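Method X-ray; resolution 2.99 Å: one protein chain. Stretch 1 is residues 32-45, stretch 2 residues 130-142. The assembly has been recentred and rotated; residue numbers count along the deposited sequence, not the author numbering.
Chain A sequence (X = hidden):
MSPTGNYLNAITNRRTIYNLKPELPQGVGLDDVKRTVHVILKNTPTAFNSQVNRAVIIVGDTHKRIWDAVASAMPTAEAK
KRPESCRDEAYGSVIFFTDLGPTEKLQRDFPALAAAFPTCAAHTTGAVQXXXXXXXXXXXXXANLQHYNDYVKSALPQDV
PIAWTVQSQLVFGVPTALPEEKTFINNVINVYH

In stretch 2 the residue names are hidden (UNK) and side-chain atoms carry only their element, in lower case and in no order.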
# COMPACT_ATOMS: atom_id res chain seq x y z
N ASP A 32 -10.69 -3.61 20.65
CA ASP A 32 -9.56 -4.41 20.22
C ASP A 32 -9.19 -4.02 18.80
O ASP A 32 -8.04 -3.72 18.50
CB ASP A 32 -9.91 -5.89 20.25
CG ASP A 32 -9.53 -6.55 21.56
OD1 ASP A 32 -10.33 -6.47 22.52
OD2 ASP A 32 -8.44 -7.14 21.63
N VAL A 33 -10.20 -4.03 17.93
CA VAL A 33 -10.02 -3.67 16.52
C VAL A 33 -9.51 -2.25 16.39
O VAL A 33 -8.65 -1.96 15.57
CB VAL A 33 -11.34 -3.82 15.75
CG1 VAL A 33 -11.25 -3.17 14.37
CG2 VAL A 33 -11.72 -5.28 15.62
N LYS A 34 -10.04 -1.37 17.24
CA LYS A 34 -9.68 0.05 17.23
C LYS A 34 -8.18 0.27 17.24
O LYS A 34 -7.67 1.12 16.52
CB LYS A 34 -10.31 0.75 18.44
CG LYS A 34 -11.40 1.73 18.09
CD LYS A 34 -11.93 2.41 19.34
CE LYS A 34 -10.82 3.10 20.12
NZ LYS A 34 -11.31 3.66 21.40
N ARG A 35 -7.47 -0.49 18.06
CA ARG A 35 -6.03 -0.35 18.16
C ARG A 35 -5.35 -0.85 16.90
O ARG A 35 -4.44 -0.20 16.38
CB ARG A 35 -5.49 -1.15 19.35
CG ARG A 35 -6.39 -1.17 20.56
CD ARG A 35 -5.67 -1.80 21.74
NE ARG A 35 -6.58 -2.44 22.68
CZ ARG A 35 -6.81 -3.74 22.73
NH1 ARG A 35 -6.18 -4.56 21.89
NH2 ARG A 35 -7.65 -4.24 23.62
N THR A 36 -5.80 -2.00 16.41
CA THR A 36 -5.16 -2.70 15.30
C THR A 36 -4.97 -1.83 14.06
O THR A 36 -3.93 -1.90 13.41
CB THR A 36 -5.96 -3.96 14.91
OG1 THR A 36 -6.15 -4.78 16.07
CG2 THR A 36 -5.20 -4.77 13.86
N VAL A 37 -5.96 -1.01 13.74
CA VAL A 37 -5.85 -0.09 12.61
C VAL A 37 -5.11 1.18 13.04
O VAL A 37 -4.34 1.75 12.26
CB VAL A 37 -7.23 0.24 12.00
CG1 VAL A 37 -8.35 -0.17 12.93
CG2 VAL A 37 -7.34 1.71 11.62
N HIS A 38 -5.33 1.59 14.28
CA HIS A 38 -4.66 2.75 14.84
C HIS A 38 -3.14 2.61 14.83
O HIS A 38 -2.43 3.54 14.46
CB HIS A 38 -5.13 3.00 16.28
CG HIS A 38 -4.18 3.79 17.10
ND1 HIS A 38 -3.20 3.20 17.88
CD2 HIS A 38 -4.04 5.13 17.28
CE1 HIS A 38 -2.51 4.15 18.50
NE2 HIS A 38 -3.00 5.32 18.15
N VAL A 39 -2.66 1.44 15.23
CA VAL A 39 -1.23 1.19 15.30
C VAL A 39 -0.61 1.05 13.92
O VAL A 39 0.61 1.02 13.78
CB VAL A 39 -0.91 -0.08 16.12
CG1 VAL A 39 -1.44 0.08 17.54
CG2 VAL A 39 -1.51 -1.30 15.46
N ILE A 40 -1.45 0.97 12.90
CA ILE A 40 -0.97 0.90 11.53
C ILE A 40 -0.87 2.30 10.93
O ILE A 40 0.13 2.65 10.33
CB ILE A 40 -1.85 -0.00 10.65
CG1 ILE A 40 -1.75 -1.44 11.15
CG2 ILE A 40 -1.43 0.09 9.20
CD1 ILE A 40 -2.55 -2.42 10.33
N LEU A 41 -1.92 3.10 11.13
CA LEU A 41 -1.90 4.50 10.70
C LEU A 41 -0.73 5.23 11.33
O LEU A 41 -0.11 6.09 10.71
CB LEU A 41 -3.20 5.20 11.10
CG LEU A 41 -4.43 5.08 10.21
CD1 LEU A 41 -5.58 5.82 10.86
CD2 LEU A 41 -4.13 5.64 8.84
N LYS A 42 -0.44 4.88 12.57
CA LYS A 42 0.61 5.53 13.34
C LYS A 42 1.98 5.04 12.91
O LYS A 42 2.97 5.77 13.01
CB LYS A 42 0.39 5.27 14.83
CG LYS A 42 0.98 6.32 15.75
CD LYS A 42 0.56 6.07 17.19
CE LYS A 42 0.97 7.22 18.10
NZ LYS A 42 0.48 7.00 19.48
N ASN A 43 2.05 3.80 12.43
CA ASN A 43 3.33 3.19 12.07
C ASN A 43 3.58 3.11 10.57
O ASN A 43 4.61 2.58 10.14
CB ASN A 43 3.45 1.79 12.69
CG ASN A 43 3.66 1.83 14.19
OD1 ASN A 43 4.77 1.66 14.68
ND2 ASN A 43 2.58 2.07 14.92
N THR A 44 2.66 3.64 9.77
CA THR A 44 2.81 3.62 8.32
C THR A 44 3.51 4.86 7.81
O THR A 44 3.09 5.98 8.08
CB THR A 44 1.47 3.46 7.61
OG1 THR A 44 0.43 4.05 8.40
CG2 THR A 44 1.16 1.98 7.41
N PRO A 45 4.60 4.67 7.06
CA PRO A 45 5.44 5.74 6.50
C PRO A 45 4.73 6.49 5.39
O PRO A 45 4.43 5.92 4.34
CB PRO A 45 6.64 4.98 5.93
CG PRO A 45 6.57 3.62 6.51
CD PRO A 45 5.13 3.34 6.73
N UNK A 130 -4.12 -2.60 2.99
CA UNK A 130 -3.78 -4.02 2.90
C UNK A 130 -3.34 -4.58 4.24
O UNK A 130 -3.53 -5.76 4.53
c UNK A 130 -2.47 -5.76 1.64
c UNK A 130 -1.41 -3.55 2.20
c UNK A 130 -3.72 -6.51 1.22
c UNK A 130 -2.70 -4.26 1.83
N UNK A 131 -2.74 -3.73 5.07
CA UNK A 131 -2.22 -4.18 6.36
C UNK A 131 -3.32 -4.35 7.39
O UNK A 131 -3.34 -5.34 8.12
c UNK A 131 -1.15 -3.22 6.87
n UNK A 131 1.06 -1.21 6.69
o UNK A 131 2.27 -3.01 7.26
c UNK A 131 1.26 -2.52 6.76
c UNK A 131 0.19 -3.40 6.17
N UNK A 132 -4.24 -3.39 7.45
CA UNK A 132 -5.37 -3.48 8.37
C UNK A 132 -6.24 -4.66 7.99
O UNK A 132 -6.71 -5.40 8.86
c UNK A 132 -6.19 -2.19 8.30
o UNK A 132 -5.37 -1.05 8.50
N UNK A 133 -6.44 -4.84 6.69
CA UNK A 133 -7.21 -5.94 6.15
C UNK A 133 -6.57 -7.27 6.49
O UNK A 133 -7.24 -8.21 6.93
c UNK A 133 -8.97 -7.70 4.47
c UNK A 133 -8.20 -6.73 3.92
n UNK A 133 -9.68 -8.36 3.49
c UNK A 133 -7.96 -6.03 1.43
c UNK A 133 -7.28 -5.78 4.63
c UNK A 133 -9.82 -8.11 1.00
c UNK A 133 -8.41 -6.33 0.17
c UNK A 133 -8.44 -6.76 2.51
c UNK A 133 -9.33 -7.37 -0.04
c UNK A 133 -9.37 -7.80 2.28
N UNK A 134 -5.26 -7.35 6.30
CA UNK A 134 -4.52 -8.58 6.56
C UNK A 134 -4.40 -8.85 8.06
O UNK A 134 -4.11 -9.97 8.47
o UNK A 134 -3.19 -7.94 4.62
c UNK A 134 -3.11 -8.52 5.93
c UNK A 134 -2.50 -9.91 5.81
N UNK A 135 -4.64 -7.82 8.86
CA UNK A 135 -4.56 -7.96 10.31
C UNK A 135 -5.92 -8.27 10.94
O UNK A 135 -6.00 -9.01 11.92
c UNK A 135 -3.97 -6.70 10.93
N UNK A 136 -6.98 -7.70 10.37
CA UNK A 136 -8.33 -7.99 10.84
C UNK A 136 -8.68 -9.45 10.64
O UNK A 136 -9.42 -10.04 11.43
c UNK A 136 -9.52 -5.69 10.60
c UNK A 136 -9.80 -5.70 12.09
c UNK A 136 -10.64 -5.01 9.85
c UNK A 136 -9.35 -7.12 10.10
N UNK A 137 -8.14 -10.04 9.57
CA UNK A 137 -8.39 -11.44 9.28
C UNK A 137 -7.58 -12.36 10.19
O UNK A 137 -7.85 -13.55 10.28
o UNK A 137 -8.41 -12.69 5.30
c UNK A 137 -8.10 -11.75 7.81
c UNK A 137 -8.99 -10.99 6.85
c UNK A 137 -9.09 -11.66 5.50
o UNK A 137 -9.85 -11.17 4.63
N UNK A 138 -6.58 -11.80 10.87
CA UNK A 138 -5.79 -12.57 11.81
C UNK A 138 -6.52 -12.72 13.13
O UNK A 138 -6.40 -13.74 13.81
c UNK A 138 -4.43 -11.91 12.04
c UNK A 138 -2.08 -11.46 11.31
c UNK A 138 -3.32 -13.42 10.39
c UNK A 138 -3.44 -12.00 10.88
N UNK A 139 -7.29 -11.70 13.48
CA UNK A 139 -8.10 -11.72 14.70
C UNK A 139 -9.16 -12.79 14.60
O UNK A 139 -9.55 -13.39 15.60
c UNK A 139 -8.69 -7.96 15.59
c UNK A 139 -8.00 -9.31 15.74
c UNK A 139 -8.76 -10.36 14.92
c UNK A 139 -6.54 -9.22 15.34
N UNK A 140 -9.63 -13.03 13.38
CA UNK A 140 -10.63 -14.05 13.12
C UNK A 140 -11.71 -13.55 12.19
O UNK A 140 -12.45 -14.33 11.59
N UNK A 141 -11.80 -12.23 12.06
CA UNK A 141 -12.83 -11.60 11.24
C UNK A 141 -12.69 -11.92 9.76
O UNK A 141 -11.65 -12.38 9.30
c UNK A 141 -12.79 -10.08 11.43
c UNK A 141 -14.72 -9.36 12.83
c UNK A 141 -13.22 -9.50 12.77
c UNK A 141 -12.55 -8.15 12.97
N UNK A 142 -13.76 -11.65 9.02
CA UNK A 142 -13.75 -11.71 7.57
C UNK A 142 -13.99 -10.31 7.05
O UNK A 142 -14.83 -9.58 7.57

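Position 130 has four side-chain carbons, forked at the first, with one arm two carbons long. It is out of reach of stretch 1. This branching identifies I130.

Position 131 carries three carbons in a row, the third bearing one oxygen and one nitrogen: an amide. The amide nitrogen of position 131 lies 3.3 Å from CG2 of T44. This is Q131, and its NE2 is hydrogen-bonded elsewhere in the structure.

Position 132 has one carbon and one oxygen. I40 packs against its backbone as well as its side chain: CD1 of I40 lies 3.5 Å from the backbone N of position 132 and 3.6 Å from its side-chain oxygen. The residue is S132.

Position 133 shows one carbon followed by fused five- and six-membered rings holding eight carbons and a nitrogen, which only tryptophan provides. Its CA-to-CB bond is directed away from stretch 1. This is W133.

Position 134 has a carbon bearing one oxygen and one carbon, and it makes no contact across the interface; it is T134.

Position 135 ends at a single carbon. That side-chain carbon of position 135 meets CG2 of T36 at 3.7 Å, a close approach on a side chain pointing toward the partner helix. The residue is A135.

Position 136 has four carbons forked at the second, the leucine pattern. Its CA-to-CB bond runs sideways, but the end of the chain comes nearer, bringing one terminal carbon of position 136 within 3.7 Å of CG1 of V33. This is L136.

Position 137 has three carbons, the last with two oxygens, and is out of reach of stretch 1: E137. A weak hydrogen bond joins NE1 of W133 to OE2 of E137 at 3.0 Å, one turn apart.

Positions 138 and 139 each have four carbons forked at the second. The former is out of reach; a terminal carbon of position 139 lies 4.0 Å from CG2 of V33. They are L138 and L139.

Position 140 has no side-chain atoms. Its phi of 136° would jam a CB against the preceding carbonyl oxygen, consistent with G140.

Position 141 again has four carbons forked at the second, and one terminal carbon of position 141 is 4.0 Å from CG2 of V33; it is L141.

Position 142 has none, G142.

The contact joins two helices running at 149°, nearly antiparallel, with axes 9.5 Å apart at closest approach. The nearest CA pairs are CA of V33 with CA of L136 at 7.3 Å and CA of V37 with CA of S132 at 5.4 Å. The small side chains of S132 and A135 accompany close packing by I40 and T36. No hydrogen bond crosses, so the 431 Å² buried reflects mainly van der Waals packing.

Stretch 2 (130-142) IQSWTALELLGLG
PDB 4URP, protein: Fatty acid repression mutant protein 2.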